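Local coordinates for protein amicyanin (Paracoccus versutus, PDB 1ID2) that probably shuttles electrons as a type I blue copper protein of the plastocyanin/azurin family, using a single bound copper ion, at residues S8-V12 against G70-T74; W46-V51 against M73-Q77. One frame throughout, in Å; residues are numbered along the deposited sequence.

Interaction 1 of 2, residues S8-V12 against G70-T74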
loop_
_atom_site.group_PDB
_atom_site.type_symbol
_atom_site.label_atom_id
_atom_site.label_comp_id
_atom_site.label_asym_id
_atom_site.label_seq_id
_atom_site.Cartn_x
_atom_site.Cartn_y
_atom_site.Cartn_z
ATOM N N SER A 8 6.450 -9.256 0.689
ATOM C CA SER A 8 5.717 -10.445 1.075
ATOM C C SER A 8 4.366 -10.380 0.389
ATOM O O SER A 8 3.712 -9.332 0.386
ATOM C CB SER A 8 5.554 -10.479 2.606
ATOM O OG SER A 8 4.824 -11.610 3.045
ATOM N N GLU A 9 4.085 -11.408 -0.393
ATOM C CA GLU A 9 2.746 -11.634 -0.911
ATOM C C GLU A 9 1.750 -11.543 0.244
ATOM O O GLU A 9 0.730 -10.861 0.136
ATOM C CB GLU A 9 2.662 -13.013 -1.570
ATOM C CG GLU A 9 1.506 -13.171 -2.547
ATOM C CD GLU A 9 1.309 -14.608 -2.994
ATOM O OE1 GLU A 9 1.511 -14.891 -4.194
ATOM O OE2 GLU A 9 0.944 -15.453 -2.149
ATOM N N LYS A 10 2.116 -12.143 1.377
ATOM C CA LYS A 10 1.246 -12.266 2.553
ATOM C C LYS A 10 1.294 -10.969 3.388
ATOM O O LYS A 10 2.367 -10.367 3.551
ATOM C CB LYS A 10 1.720 -13.460 3.389
ATOM C CG LYS A 10 0.884 -13.800 4.608
ATOM C CD LYS A 10 1.480 -15.009 5.314
ATOM C CE LYS A 10 0.982 -15.146 6.741
ATOM N NZ LYS A 10 1.751 -16.194 7.470
ATOM N N PRO A 11 0.140 -10.539 3.955
ATOM C CA PRO A 11 0.154 -9.580 5.080
ATOM C C PRO A 11 0.980 -10.062 6.282
ATOM O O PRO A 11 0.969 -11.254 6.614
ATOM C CB PRO A 11 -1.336 -9.422 5.447
ATOM C CG PRO A 11 -2.062 -9.785 4.193
ATOM C CD PRO A 11 -1.238 -10.908 3.584
ATOM N N VAL A 12 1.746 -9.146 6.877
ATOM C CA VAL A 12 2.465 -9.416 8.117
ATOM C C VAL A 12 1.736 -8.802 9.305
ATOM O O VAL A 12 0.727 -8.125 9.144
ATOM C CB VAL A 12 3.931 -8.890 8.097
ATOM C CG1 VAL A 12 4.670 -9.469 6.923
ATOM C CG2 VAL A 12 3.976 -7.385 8.078
ATOM N N GLY A 70 -3.182 -6.300 -4.066
ATOM C CA GLY A 70 -2.524 -6.815 -2.880
ATOM C C GLY A 70 -3.479 -7.740 -2.154
ATOM O O GLY A 70 -4.686 -7.657 -2.358
ATOM N N GLU A 71 -2.960 -8.601 -1.291
ATOM C CA GLU A 71 -3.808 -9.459 -0.467
ATOM C C GLU A 71 -4.512 -8.639 0.612
ATOM O O GLU A 71 -4.019 -7.576 1.012
ATOM C CB GLU A 71 -2.959 -10.550 0.185
ATOM C CG GLU A 71 -2.665 -11.731 -0.732
ATOM C CD GLU A 71 -2.000 -12.896 -0.006
ATOM O OE1 GLU A 71 -2.450 -13.277 1.101
ATOM O OE2 GLU A 71 -1.032 -13.454 -0.559
ATOM N N MET A 72 -5.692 -9.100 1.027
ATOM C CA MET A 72 -6.501 -8.437 2.074
ATOM C C MET A 72 -5.873 -8.504 3.478
ATOM O O MET A 72 -5.352 -9.547 3.869
ATOM C CB MET A 72 -7.899 -9.062 2.137
ATOM C CG MET A 72 -8.653 -9.081 0.807
ATOM S SD MET A 72 -8.983 -7.446 0.135
ATOM C CE MET A 72 -9.877 -6.834 1.461
ATOM N N MET A 73 -5.819 -7.361 4.164
ATOM C CA MET A 73 -5.397 -7.283 5.565
ATOM C C MET A 73 -6.664 -7.303 6.385
ATOM O O MET A 73 -7.700 -6.740 5.996
ATOM C CB MET A 73 -4.676 -5.967 5.888
ATOM C CG MET A 73 -3.363 -5.732 5.166
ATOM S SD MET A 73 -2.835 -3.980 5.139
ATOM C CE MET A 73 -3.359 -3.479 3.493
ATOM N N THR A 74 -6.616 -8.075 7.454
ATOM C CA THR A 74 -7.602 -7.968 8.495
ATOM C C THR A 74 -6.961 -7.107 9.563
ATOM O O THR A 74 -5.899 -6.485 9.329
ATOM C CB THR A 74 -7.968 -9.350 9.047
ATOM O OG1 THR A 74 -6.810 -9.974 9.614
ATOM C CG2 THR A 74 -8.487 -10.229 7.927
HETATM O O HOH W 1 -0.026 -9.594 -2.185
#
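A small, water-bridged contact with no direct hydrogen bond joins the irregular part of edge strand 4-13 to the loop that follows strand 68-69; it buries 228 Å² in all. It ties an edge of the cupredoxin (plastocyanin/azurin) beta sandwich to the loop leading into strand 77-83. Its packing element is Pro11, whose CA-to-CB bond points toward the loop. Pro11 CG lies 3.3 Å from Met72 O, Pro11 CD 3.6 Å from Glu71 OE1, and Pro11 CB 4.2 Å from Met73 CG, so the ring fits against backbone, carboxylate and thioether chain in turn. The other half is polar but not hydrogen-bonded directly: Glu71 OE2 stands 3.2 Å from Glu9 OE2 and 3.2 Å from Glu9 O, two carboxylates and a carbonyl brought close together. One water bridges the two backbones, donating to Glu9 O (2.8 Å) and accepting from Glu71 N (3.2 Å). Within 8-12, Ser8 OG donates to Lys10 O at 2.8 Å. Beyond the contact, the backbone of Val12 pairs with Ala78 of strand 77-83, while Pro11 also touches Gln77 and Met73 touches Tyr79, so strand 77-83 lies beside both partners.

Interaction 2 of 2, residues W46-V51 against M73-Q77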
loop_
_atom_site.group_PDB
_atom_site.type_symbol
_atom_site.label_atom_id
_atom_site.label_comp_id
_atom_site.label_asym_id
_atom_site.label_seq_id
_atom_site.Cartn_x
_atom_site.Cartn_y
_atom_site.Cartn_z
ATOM N N TRP A 46 1.220 -0.269 4.905
ATOM C CA TRP A 46 -0.160 0.053 5.220
ATOM C C TRP A 46 -0.509 -0.838 6.380
ATOM O O TRP A 46 -0.023 -1.956 6.444
ATOM C CB TRP A 46 -1.080 -0.277 4.045
ATOM C CG TRP A 46 -1.007 0.718 2.941
ATOM C CD1 TRP A 46 -1.804 1.810 2.769
ATOM C CD2 TRP A 46 -0.042 0.742 1.875
ATOM N NE1 TRP A 46 -1.385 2.521 1.679
ATOM C CE2 TRP A 46 -0.312 1.895 1.117
ATOM C CE3 TRP A 46 1.004 -0.105 1.493
ATOM C CZ2 TRP A 46 0.453 2.220 -0.017
ATOM C CZ3 TRP A 46 1.753 0.223 0.374
ATOM C CH2 TRP A 46 1.472 1.373 -0.368
ATOM N N VAL A 47 -1.236 -0.301 7.353
ATOM C CA VAL A 47 -1.677 -1.087 8.514
ATOM C C VAL A 47 -3.177 -0.874 8.713
ATOM O O VAL A 47 -3.660 0.248 8.851
ATOM C CB VAL A 47 -0.939 -0.662 9.823
ATOM C CG1 VAL A 47 -1.454 -1.473 11.002
ATOM C CG2 VAL A 47 0.568 -0.854 9.677
ATOM N N ASN A 48 -3.925 -1.964 8.662
ATOM C CA ASN A 48 -5.354 -1.917 8.824
ATOM C C ASN A 48 -5.725 -1.920 10.307
ATOM O O ASN A 48 -5.357 -2.846 11.042
ATOM C CB ASN A 48 -6.002 -3.125 8.125
ATOM C CG ASN A 48 -7.526 -3.047 8.139
ATOM O OD1 ASN A 48 -8.080 -2.013 8.450
ATOM N ND2 ASN A 48 -8.195 -4.144 7.798
ATOM N N GLY A 49 -6.424 -0.883 10.738
ATOM C CA GLY A 49 -6.801 -0.783 12.124
ATOM C C GLY A 49 -8.146 -1.405 12.440
ATOM O O GLY A 49 -8.490 -1.518 13.608
ATOM N N GLU A 50 -8.925 -1.793 11.435
ATOM C CA GLU A 50 -10.300 -2.207 11.696
ATOM C C GLU A 50 -10.599 -3.610 11.215
ATOM O O GLU A 50 -9.830 -4.182 10.437
ATOM C CB GLU A 50 -11.294 -1.206 11.081
ATOM C CG GLU A 50 -11.033 -0.805 9.631
ATOM C CD GLU A 50 -11.965 0.310 9.148
ATOM O OE1 GLU A 50 -12.467 1.086 9.983
ATOM O OE2 GLU A 50 -12.156 0.444 7.922
ATOM N N VAL A 51 -11.759 -4.133 11.600
ATOM C CA VAL A 51 -12.159 -5.490 11.205
ATOM C C VAL A 51 -12.609 -5.674 9.750
ATOM O O VAL A 51 -12.645 -6.797 9.253
ATOM C CB VAL A 51 -13.264 -6.055 12.137
ATOM C CG1 VAL A 51 -12.686 -6.369 13.477
ATOM C CG2 VAL A 51 -14.372 -5.058 12.308
ATOM N N MET A 73 -5.819 -7.361 4.164
ATOM C CA MET A 73 -5.397 -7.283 5.565
ATOM C C MET A 73 -6.664 -7.303 6.385
ATOM O O MET A 73 -7.700 -6.740 5.996
ATOM C CB MET A 73 -4.676 -5.967 5.888
ATOM C CG MET A 73 -3.363 -5.732 5.166
ATOM S SD MET A 73 -2.835 -3.980 5.139
ATOM C CE MET A 73 -3.359 -3.479 3.493
ATOM N N THR A 74 -6.616 -8.075 7.454
ATOM C CA THR A 74 -7.602 -7.968 8.495
ATOM C C THR A 74 -6.961 -7.107 9.563
ATOM O O THR A 74 -5.899 -6.485 9.329
ATOM C CB THR A 74 -7.968 -9.350 9.047
ATOM O OG1 THR A 74 -6.810 -9.974 9.614
ATOM C CG2 THR A 74 -8.487 -10.229 7.927
ATOM N N LYS A 75 -7.660 -6.978 10.682
ATOM C CA LYS A 75 -7.309 -6.025 11.721
ATOM C C LYS A 75 -5.863 -6.190 12.201
ATOM O O LYS A 75 -5.440 -7.285 12.567
ATOM C CB LYS A 75 -8.284 -6.174 12.897
ATOM C CG LYS A 75 -8.041 -5.177 13.981
ATOM C CD LYS A 75 -9.017 -5.381 15.109
ATOM C CE LYS A 75 -8.694 -4.481 16.285
ATOM N NZ LYS A 75 -8.379 -3.109 15.842
ATOM N N ASP A 76 -5.156 -5.067 12.277
ATOM C CA ASP A 76 -3.728 -4.993 12.607
ATOM C C ASP A 76 -2.820 -5.928 11.846
ATOM O O ASP A 76 -1.780 -6.347 12.356
ATOM C CB ASP A 76 -3.490 -5.165 14.107
ATOM C CG ASP A 76 -4.200 -4.122 14.915
ATOM O OD1 ASP A 76 -4.966 -4.551 15.804
ATOM O OD2 ASP A 76 -4.061 -2.902 14.603
ATOM N N GLN A 77 -3.161 -6.188 10.595
ATOM C CA GLN A 77 -2.164 -6.671 9.677
ATOM C C GLN A 77 -1.594 -5.493 8.932
ATOM O O GLN A 77 -2.102 -4.365 9.023
ATOM C CB GLN A 77 -2.779 -7.704 8.749
ATOM C CG GLN A 77 -3.177 -8.910 9.538
ATOM C CD GLN A 77 -3.598 -10.064 8.679
ATOM O OE1 GLN A 77 -4.405 -9.915 7.759
ATOM N NE2 GLN A 77 -3.114 -11.245 9.018
#
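Asn48 (80 Å² covered) lies where strand 43-48 ends and meets the turn leading into strand 77-83. Its backbone pairs both ways: Asn48 N donates to Gln77 O (3.0 Å, 152°), and Asp76 N to Asn48 O at 2.5 Å (135°), carrying the antiparallel pairing of strands 43-48 and 77-83 in this cupredoxin fold one residue ahead of the latter. The side chain adds Asn48 ND2 to Met73 O (3.2 Å, 142°), and ND2 also reaches Met52 O, while Asn48 OD1 accepts from Glu50 N (3.1 Å, 171°), forming an Asx turn. Lys75 (73 Å²) is extended through chi3 and bends at chi4 (44°), which brings Lys75 NZ to Gly49 O at 2.7 Å; Lys75 CD lies 4.1 Å from Val51 CG1. Met73 (62 Å²) supplies the apolar end, its CE 4.0 Å from Trp46 CB and its SD 3.7 Å from Trp46 O. All four cross-segment hydrogen bonds end on backbone carbonyls, two from backbone NH groups and two from side chains, so every acceptor is main-chain.

How the interactions relate
Interactions 1 and 2 grip the same loop in succession: they share Met73 and Thr74, and their centres are 10 Å apart. Met73 touches both partners along its side chain, with Met73 CG 4.2 Å from Pro11 CB and Met73 CE 4.0 Å from Trp46 CB. Gln77 lies at their junction, with Gln77 CB 3.6 Å from Val12 O and Gln77 OE1 3.9 Å from Pro11 CB, and strand 77-83 then runs between strands 4-13 and 43-48. The copper, bound by His54, Cys93, His96 and Met99, is near both: the side chains of Met72 and Glu50 are about 6 and 7 Å from it. Glu50 OE2 hydrogen-bonds to His54 NE2, and the backbone of Met73 to that of His54, linking 46-51 and 70-77 to a copper ligand.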